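Long-range contact in alcohol dehydrogenase YqhD (Escherichia coli, PDB 4QGS), which reduces a broad range of short-chain aldehydes to primary alcohols with NADPH, using one zinc ion per subunit: residues Q224-D238 and N254-I267. Sequence-based numbering, arbitrary orientation.
Unlike the reference sequence in segment 254-267: Glu-263 (reference Leu).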
ATOM      1  N   GLN A 224     -11.016 -11.827  12.181  1.00 15.52           N
ATOM      2  CA  GLN A 224     -10.339 -11.434  10.939  1.00 17.67           C
ATOM      3  C   GLN A 224     -11.315 -11.299   9.781  1.00 18.45           C
ATOM      4  O   GLN A 224     -11.239 -10.322   9.007  1.00 17.87           O
ATOM      5  CB  GLN A 224      -9.231 -12.435  10.588  1.00 18.25           C
ATOM      6  CG  GLN A 224      -8.057 -12.421  11.558  1.00 18.18           C
ATOM      7  CD  GLN A 224      -8.209 -13.442  12.699  1.00 19.89           C
ATOM      8  OE1 GLN A 224      -9.308 -13.668  13.213  1.00 18.68           O
ATOM      9  NE2 GLN A 224      -7.098 -14.079  13.069  1.00 21.24           N
ATOM     10  N   ASP A 225     -12.224 -12.264   9.652  1.00 14.56           N
ATOM     11  CA  ASP A 225     -13.261 -12.205   8.627  1.00 18.73           C
ATOM     12  C   ASP A 225     -14.192 -11.011   8.816  1.00 19.65           C
ATOM     13  O   ASP A 225     -14.457 -10.274   7.863  1.00 17.36           O
ATOM     14  CB  ASP A 225     -14.094 -13.492   8.592  1.00 16.55           C
ATOM     15  CG  ASP A 225     -13.366 -14.659   7.928  1.00 21.51           C
ATOM     16  OD1 ASP A 225     -12.399 -14.439   7.154  1.00 19.20           O
ATOM     17  OD2 ASP A 225     -13.785 -15.814   8.172  1.00 19.53           O
ATOM     18  N   ARG A 226     -14.695 -10.812  10.034  1.00 14.98           N
ATOM     19  CA  ARG A 226     -15.601  -9.692  10.275  1.00 15.22           C
ATOM     20  C   ARG A 226     -14.913  -8.353  10.005  1.00 16.71           C
ATOM     21  O   ARG A 226     -15.536  -7.425   9.499  1.00 17.11           O
ATOM     22  CB  ARG A 226     -16.133  -9.702  11.717  1.00 16.85           C
ATOM     23  CG  ARG A 226     -17.153 -10.776  12.029  1.00 17.32           C
ATOM     24  CD  ARG A 226     -18.446 -10.640  11.224  1.00 19.25           C
ATOM     25  NE  ARG A 226     -19.439 -11.632  11.659  1.00 16.47           N
ATOM     26  CZ  ARG A 226     -20.666 -11.749  11.159  1.00 18.63           C
ATOM     27  NH1 ARG A 226     -21.091 -10.904  10.217  1.00 20.17           N
ATOM     28  NH2 ARG A 226     -21.480 -12.701  11.624  1.00 23.10           N
ATOM     29  N   PHE A 227     -13.641  -8.239  10.376  1.00 15.89           N
ATOM     30  CA  PHE A 227     -12.969  -6.945  10.244  1.00 17.44           C
ATOM     31  C   PHE A 227     -12.707  -6.658   8.765  1.00 15.95           C
ATOM     32  O   PHE A 227     -12.912  -5.527   8.294  1.00 14.92           O
ATOM     33  CB  PHE A 227     -11.668  -6.922  11.040  1.00 14.15           C
ATOM     34  CG  PHE A 227     -11.856  -6.730  12.534  1.00 15.44           C
ATOM     35  CD1 PHE A 227     -13.090  -6.898  13.138  1.00 17.08           C
ATOM     36  CD2 PHE A 227     -10.776  -6.368  13.322  1.00 18.40           C
ATOM     37  CE1 PHE A 227     -13.244  -6.708  14.510  1.00 15.47           C
ATOM     38  CE2 PHE A 227     -10.923  -6.173  14.698  1.00 18.63           C
ATOM     39  CZ  PHE A 227     -12.158  -6.341  15.284  1.00 14.07           C
ATOM     40  N   ALA A 228     -12.280  -7.682   8.036  1.00 14.55           N
ATOM     41  CA  ALA A 228     -12.094  -7.576   6.585  1.00 14.71           C
ATOM     42  C   ALA A 228     -13.404  -7.179   5.916  1.00 15.81           C
ATOM     43  O   ALA A 228     -13.443  -6.232   5.120  1.00 15.69           O
ATOM     44  CB  ALA A 228     -11.569  -8.895   6.010  1.00 16.63           C
ATOM     45  N   GLU A 229     -14.476  -7.884   6.262  1.00 15.20           N
ATOM     46  CA  GLU A 229     -15.810  -7.574   5.754  1.00 17.64           C
ATOM     47  C   GLU A 229     -16.201  -6.123   6.055  1.00 18.16           C
ATOM     48  O   GLU A 229     -16.738  -5.414   5.188  1.00 17.70           O
ATOM     49  CB  GLU A 229     -16.835  -8.554   6.346  1.00 18.48           C
ATOM     50  CG  GLU A 229     -16.763  -9.909   5.685  1.00 15.53           C
ATOM     51  CD  GLU A 229     -17.282 -11.054   6.570  1.00 17.05           C
ATOM     52  OE1 GLU A 229     -17.950 -10.775   7.584  1.00 19.26           O
ATOM     53  OE2 GLU A 229     -17.011 -12.225   6.235  1.00 20.31           O
ATOM     54  N   GLY A 230     -15.898  -5.683   7.272  1.00 16.44           N
ATOM     55  CA  GLY A 230     -16.178  -4.322   7.700  1.00 13.08           C
ATOM     56  C   GLY A 230     -15.451  -3.279   6.874  1.00 15.73           C
ATOM     57  O   GLY A 230     -16.024  -2.242   6.510  1.00 14.89           O
ATOM     58  N   ILE A 231     -14.178  -3.531   6.603  1.00 14.30           N
ATOM     59  CA  ILE A 231     -13.394  -2.630   5.755  1.00 13.73           C
ATOM     60  C   ILE A 231     -14.030  -2.535   4.360  1.00 18.39           C
ATOM     61  O   ILE A 231     -14.220  -1.433   3.820  1.00 15.48           O
ATOM     62  CB  ILE A 231     -11.915  -3.099   5.637  1.00 12.65           C
ATOM     63  CG1 ILE A 231     -11.197  -2.928   6.977  1.00 15.47           C
ATOM     64  CG2 ILE A 231     -11.181  -2.325   4.506  1.00 12.37           C
ATOM     65  CD1 ILE A 231      -9.894  -3.701   7.097  1.00 16.83           C
ATOM     66  N   LEU A 232     -14.369  -3.691   3.791  1.00 15.78           N
ATOM     67  CA  LEU A 232     -14.908  -3.758   2.424  1.00 18.61           C
ATOM     68  C   LEU A 232     -16.246  -3.019   2.341  1.00 17.94           C
ATOM     69  O   LEU A 232     -16.469  -2.198   1.445  1.00 17.90           O
ATOM     70  CB  LEU A 232     -15.056  -5.221   1.983  1.00 15.64           C
ATOM     71  CG  LEU A 232     -13.733  -5.977   1.903  1.00 13.48           C
ATOM     72  CD1 LEU A 232     -13.968  -7.463   1.712  1.00 17.01           C
ATOM     73  CD2 LEU A 232     -12.886  -5.435   0.729  1.00 19.87           C
ATOM     74  N   LEU A 233     -17.121  -3.275   3.310  1.00 16.22           N
ATOM     75  CA  LEU A 233     -18.412  -2.608   3.372  1.00 16.00           C
ATOM     76  C   LEU A 233     -18.270  -1.084   3.461  1.00 15.50           C
ATOM     77  O   LEU A 233     -19.016  -0.335   2.824  1.00 16.64           O
ATOM     78  CB  LEU A 233     -19.208  -3.149   4.578  1.00 15.77           C
ATOM     79  CG  LEU A 233     -19.807  -4.529   4.290  1.00 16.61           C
ATOM     80  CD1 LEU A 233     -20.105  -5.256   5.601  1.00 18.89           C
ATOM     81  CD2 LEU A 233     -21.058  -4.413   3.445  1.00 19.65           C
ATOM     82  N   THR A 234     -17.305  -0.629   4.256  1.00 15.84           N
ATOM     83  CA  THR A 234     -17.041   0.799   4.424  1.00 13.23           C
ATOM     84  C   THR A 234     -16.529   1.431   3.123  1.00 15.88           C
ATOM     85  O   THR A 234     -16.943   2.518   2.747  1.00 16.42           O
ATOM     86  CB  THR A 234     -16.022   1.033   5.551  1.00 14.84           C
ATOM     87  OG1 THR A 234     -16.564   0.505   6.779  1.00 15.70           O
ATOM     88  CG2 THR A 234     -15.765   2.526   5.736  1.00 17.35           C
ATOM     89  N   LEU A 235     -15.623   0.743   2.448  1.00 16.08           N
ATOM     90  CA  LEU A 235     -15.083   1.256   1.185  1.00 14.88           C
ATOM     91  C   LEU A 235     -16.167   1.308   0.113  1.00 20.01           C
ATOM     92  O   LEU A 235     -16.203   2.243  -0.704  1.00 16.71           O
ATOM     93  CB  LEU A 235     -13.899   0.398   0.723  1.00 14.30           C
ATOM     94  CG  LEU A 235     -12.615   0.492   1.553  1.00 16.85           C
ATOM     95  CD1 LEU A 235     -11.579  -0.544   1.106  1.00 18.67           C
ATOM     96  CD2 LEU A 235     -12.021   1.906   1.510  1.00 16.63           C
ATOM     97  N   ILE A 236     -17.053   0.319   0.091  1.00 17.72           N
ATOM     98  CA  ILE A 236     -18.126   0.309  -0.914  1.00 19.81           C
ATOM     99  C   ILE A 236     -19.123   1.432  -0.652  1.00 18.55           C
ATOM    100  O   ILE A 236     -19.598   2.097  -1.588  1.00 17.42           O
ATOM    101  CB  ILE A 236     -18.845  -1.053  -0.948  1.00 20.42           C
ATOM    102  CG1 ILE A 236     -17.916  -2.097  -1.562  1.00 18.24           C
ATOM    103  CG2 ILE A 236     -20.141  -0.964  -1.736  1.00 19.89           C
ATOM    104  CD1 ILE A 236     -18.294  -3.534  -1.237  1.00 18.27           C
ATOM    105  N   GLU A 237     -19.401   1.694   0.619  1.00 17.26           N
ATOM    106  CA  GLU A 237     -20.346   2.754   0.955  1.00 16.25           C
ATOM    107  C   GLU A 237     -19.769   4.152   0.742  1.00 19.81           C
ATOM    108  O   GLU A 237     -20.399   4.986   0.088  1.00 21.42           O
ATOM    109  CB  GLU A 237     -20.835   2.627   2.402  1.00 19.74           C
ATOM    110  CG  GLU A 237     -21.896   3.690   2.721  1.00 25.26           C
ATOM    111  CD  GLU A 237     -22.715   3.364   3.964  1.00 29.37           C
ATOM    112  OE1 GLU A 237     -22.394   2.367   4.652  1.00 30.61           O
ATOM    113  OE2 GLU A 237     -23.687   4.104   4.240  1.00 29.09           O
ATOM    114  N   ASP A 238     -18.583   4.412   1.280  1.00 16.53           N
ATOM    115  CA  ASP A 238     -18.067   5.789   1.293  1.00 18.85           C
ATOM    116  C   ASP A 238     -17.004   6.066   0.228  1.00 19.65           C
ATOM    117  O   ASP A 238     -16.690   7.225  -0.043  1.00 18.57           O
ATOM    118  CB  ASP A 238     -17.511   6.136   2.684  1.00 18.51           C
ATOM    119  CG  ASP A 238     -18.600   6.572   3.656  1.00 20.62           C
ATOM    120  OD1 ASP A 238     -19.796   6.446   3.317  1.00 21.34           O
ATOM    121  OD2 ASP A 238     -18.257   7.052   4.748  1.00 20.01           O
ATOM    122  N   ASN A 254     -13.646   8.303   6.931  1.00 14.91           N
ATOM    123  CA  ASN A 254     -13.943   6.873   6.876  1.00 16.24           C
ATOM    124  C   ASN A 254     -13.085   6.178   5.835  1.00 16.43           C
ATOM    125  O   ASN A 254     -12.616   5.066   6.058  1.00 15.61           O
ATOM    126  CB  ASN A 254     -15.420   6.624   6.577  1.00 15.82           C
ATOM    127  CG  ASN A 254     -16.281   6.708   7.819  1.00 19.37           C
ATOM    128  OD1 ASN A 254     -15.943   6.132   8.851  1.00 15.53           O
ATOM    129  ND2 ASN A 254     -17.398   7.417   7.723  1.00 19.85           N
ATOM    130  N   VAL A 255     -12.863   6.822   4.692  1.00 17.81           N
ATOM    131  CA  VAL A 255     -12.073   6.161   3.659  1.00 16.76           C
ATOM    132  C   VAL A 255     -10.606   6.058   4.088  1.00 16.40           C
ATOM    133  O   VAL A 255      -9.975   5.012   3.931  1.00 16.57           O
ATOM    134  CB  VAL A 255     -12.208   6.889   2.303  1.00 15.85           C
ATOM    135  CG1 VAL A 255     -11.227   6.302   1.292  1.00 19.62           C
ATOM    136  CG2 VAL A 255     -13.633   6.757   1.817  1.00 15.26           C
ATOM    137  N   MET A 256     -10.085   7.118   4.692  1.00 15.38           N
ATOM    138  CA  MET A 256      -8.694   7.128   5.124  1.00 13.91           C
ATOM    139  C   MET A 256      -8.438   6.076   6.210  1.00 15.85           C
ATOM    140  O   MET A 256      -7.411   5.389   6.197  1.00 16.65           O
ATOM    141  CB  MET A 256      -8.299   8.507   5.645  1.00 16.14           C
ATOM    142  CG  MET A 256      -6.806   8.672   5.869  1.00 17.85           C
ATOM    143  SD  MET A 256      -6.419  10.337   6.474  1.00 20.09           S
ATOM    144  CE  MET A 256      -4.712  10.482   5.966  1.00 18.70           C
ATOM    145  N   TRP A 257      -9.371   5.959   7.148  1.00 16.81           N
ATOM    146  CA  TRP A 257      -9.192   5.040   8.273  1.00 14.59           C
ATOM    147  C   TRP A 257      -9.399   3.606   7.816  1.00 15.07           C
ATOM    148  O   TRP A 257      -8.650   2.707   8.210  1.00 16.80           O
ATOM    149  CB  TRP A 257     -10.141   5.395   9.428  1.00 16.21           C
ATOM    150  CG  TRP A 257      -9.842   4.687  10.762  1.00 15.82           C
ATOM    151  CD1 TRP A 257     -10.762   4.138  11.620  1.00 18.76           C
ATOM    152  CD2 TRP A 257      -8.555   4.482  11.374  1.00 15.48           C
ATOM    153  NE1 TRP A 257     -10.125   3.601  12.724  1.00 17.39           N
ATOM    154  CE2 TRP A 257      -8.773   3.798  12.594  1.00 18.25           C
ATOM    155  CE3 TRP A 257      -7.240   4.803  11.012  1.00 19.20           C
ATOM    156  CZ2 TRP A 257      -7.726   3.439  13.444  1.00 19.68           C
ATOM    157  CZ3 TRP A 257      -6.206   4.452  11.861  1.00 19.05           C
ATOM    158  CH2 TRP A 257      -6.458   3.775  13.069  1.00 19.91           C
ATOM    159  N   ALA A 258     -10.392   3.386   6.960  1.00 15.27           N
ATOM    160  CA  ALA A 258     -10.577   2.066   6.362  1.00 16.96           C
ATOM    161  C   ALA A 258      -9.343   1.615   5.579  1.00 17.12           C
ATOM    162  O   ALA A 258      -8.906   0.464   5.706  1.00 17.37           O
ATOM    163  CB  ALA A 258     -11.812   2.047   5.457  1.00 17.09           C
ATOM    164  N   ALA A 259      -8.794   2.510   4.752  1.00 15.85           N
ATOM    165  CA  ALA A 259      -7.640   2.178   3.933  1.00 17.14           C
ATOM    166  C   ALA A 259      -6.438   1.872   4.815  1.00 17.35           C
ATOM    167  O   ALA A 259      -5.636   0.980   4.525  1.00 19.95           O
ATOM    168  CB  ALA A 259      -7.333   3.342   2.945  1.00 16.28           C
ATOM    169  N   THR A 260      -6.325   2.597   5.921  1.00 16.33           N
ATOM    170  CA  THR A 260      -5.241   2.354   6.850  1.00 17.08           C
ATOM    171  C   THR A 260      -5.346   0.954   7.430  1.00 19.77           C
ATOM    172  O   THR A 260      -4.344   0.267   7.555  1.00 20.81           O
ATOM    173  CB  THR A 260      -5.223   3.401   7.977  1.00 19.99           C
ATOM    174  OG1 THR A 260      -4.955   4.684   7.401  1.00 21.66           O
ATOM    175  CG2 THR A 260      -4.135   3.085   8.983  1.00 23.23           C
ATOM    176  N   GLN A 261      -6.556   0.513   7.758  1.00 16.11           N
ATOM    177  CA  GLN A 261      -6.714  -0.849   8.277  1.00 18.75           C
ATOM    178  C   GLN A 261      -6.436  -1.895   7.192  1.00 20.86           C
ATOM    179  O   GLN A 261      -5.870  -2.948   7.476  1.00 22.36           O
ATOM    180  CB  GLN A 261      -8.109  -1.033   8.877  1.00 18.29           C
ATOM    181  CG  GLN A 261      -8.340  -0.137  10.088  1.00 16.65           C
ATOM    182  CD  GLN A 261      -7.347  -0.452  11.203  1.00 21.25           C
ATOM    183  OE1 GLN A 261      -7.154  -1.604  11.552  1.00 33.07           O
ATOM    184  NE2 GLN A 261      -6.701   0.571  11.736  1.00 34.91           N
ATOM    185  N   ALA A 262      -6.801  -1.596   5.947  1.00 19.39           N
ATOM    186  CA  ALA A 262      -6.550  -2.530   4.844  1.00 20.64           C
ATOM    187  C   ALA A 262      -5.051  -2.780   4.662  1.00 30.29           C
ATOM    188  O   ALA A 262      -4.632  -3.869   4.266  1.00 22.49           O
ATOM    189  CB  ALA A 262      -7.169  -1.997   3.545  1.00 21.53           C
ATOM    190  N   GLU A 263      -4.237  -1.784   4.993  1.00 30.30           N
ATOM    191  CA  GLU A 263      -2.779  -1.897   4.884  1.00 32.07           C
ATOM    192  C   GLU A 263      -2.030  -2.274   6.184  1.00 36.65           C
ATOM    193  O   GLU A 263      -0.810  -2.225   6.208  1.00 57.90           O
ATOM    194  CB  GLU A 263      -2.232  -0.561   4.385  1.00 37.58           C
ATOM    195  CG  GLU A 263      -1.920  -0.492   2.918  1.00 42.39           C
ATOM    196  CD  GLU A 263      -3.131  -0.136   2.085  1.00 35.16           C
ATOM    197  OE1 GLU A 263      -3.454  -0.898   1.147  1.00 38.78           O
ATOM    198  OE2 GLU A 263      -3.749   0.911   2.358  1.00 42.27           O
ATOM    199  N   ASN A 264      -2.733  -2.685   7.240  1.00 40.72           N
ATOM    200  CA  ASN A 264      -2.204  -2.522   8.604  1.00 45.89           C
ATOM    201  C   ASN A 264      -1.736  -3.775   9.411  1.00 50.39           C
ATOM    202  O   ASN A 264      -0.758  -3.695  10.142  1.00 57.36           O
ATOM    203  CB  ASN A 264      -3.255  -1.750   9.399  1.00 45.23           C
ATOM    204  CG  ASN A 264      -2.765  -1.287  10.769  1.00 61.51           C
ATOM    205  OD1 ASN A 264      -2.135  -2.024  11.497  1.00 57.41           O
ATOM    206  ND2 ASN A 264      -3.025  -0.027  11.089  1.00 69.33           N
ATOM    207  N   GLY A 265      -2.408  -4.918   9.312  1.00 40.69           N
ATOM    208  CA  GLY A 265      -1.910  -6.131   9.959  1.00 43.05           C
ATOM    209  C   GLY A 265      -2.876  -7.035  10.727  1.00 35.16           C
ATOM    210  O   GLY A 265      -2.734  -8.270  10.707  1.00 31.41           O
ATOM    211  N   LEU A 266      -3.848  -6.434  11.405  1.00 31.76           N
ATOM    212  CA  LEU A 266      -4.852  -7.201  12.130  1.00 25.16           C
ATOM    213  C   LEU A 266      -5.614  -8.164  11.206  1.00 28.73           C
ATOM    214  O   LEU A 266      -5.801  -9.330  11.545  1.00 26.44           O
ATOM    215  CB  LEU A 266      -5.823  -6.251  12.833  1.00 35.28           C
ATOM    216  CG  LEU A 266      -6.700  -6.718  13.992  1.00 39.63           C
ATOM    217  CD1 LEU A 266      -5.933  -7.596  14.958  1.00 31.37           C
ATOM    218  CD2 LEU A 266      -7.262  -5.499  14.717  1.00 48.50           C
ATOM    219  N   ILE A 267      -6.036  -7.713  10.026  1.00 22.78           N
ATOM    220  CA  ILE A 267      -6.872  -8.589   9.207  1.00 21.56           C
ATOM    221  C   ILE A 267      -6.115  -9.751   8.571  1.00 21.45           C
ATOM    222  O   ILE A 267      -6.729 -10.731   8.154  1.00 25.35           O
ATOM    223  CB  ILE A 267      -7.594  -7.807   8.100  1.00 23.20           C
ATOM    224  CG1 ILE A 267      -6.592  -6.995   7.286  1.00 21.03           C
ATOM    225  CG2 ILE A 267      -8.653  -6.898   8.714  1.00 21.55           C
ATOM    226  CD1 ILE A 267      -7.160  -6.527   5.966  1.00 25.35           C
TER
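Ile-231 and Ala-258 mark the middle of an antiparallel helix pair, 224-238 against 254-262, whose axes approach to 9.5 Å at 148°, after which the chain, through residues 263-267, turns back alongside the N-terminal part of helix 222-244. Ile-231 fits between the helix and this returning chain. With CG1 anti to its own carbonyl carbon, it sends CD1 onto Gln-261 CB and, tip to tip, onto Ile-267 CG2 at 3.8 Å, while its other branch, CG2, lies 4.1 Å from Ala-262 CB. One turn on, the small Ala-258 CB is met by two methyls, Thr-234 CG2 and Leu-235 CD2, each at 4.0 Å. The Thr-234 hydroxyl is kept within its own helix, bonded to Gly-230 O, which also accepts Thr-234 N from the opposite face of the carbonyl plane. This is the neighbouring-helix packing of the all-helical C-terminal domain in iron-containing alcohol dehydrogenases; the Ala-262 side chain lies about 9 Å from the bound zinc ion, and both it and Ile-231 touch Thr-210, next in sequence to the zinc ligand His-209. Near Ile-267, Leu-266 CD2 meets the edge of the Phe-227 ring, in its plane, 3.7 Å from CE2. At the far end a weak hydrogen bond joins Asn-254 ND2 to Asp-238 OD2 (3.1 Å), with amide and carboxylate planes 50° apart; Asp-238 OD1 forms a salt bridge with Lys-241.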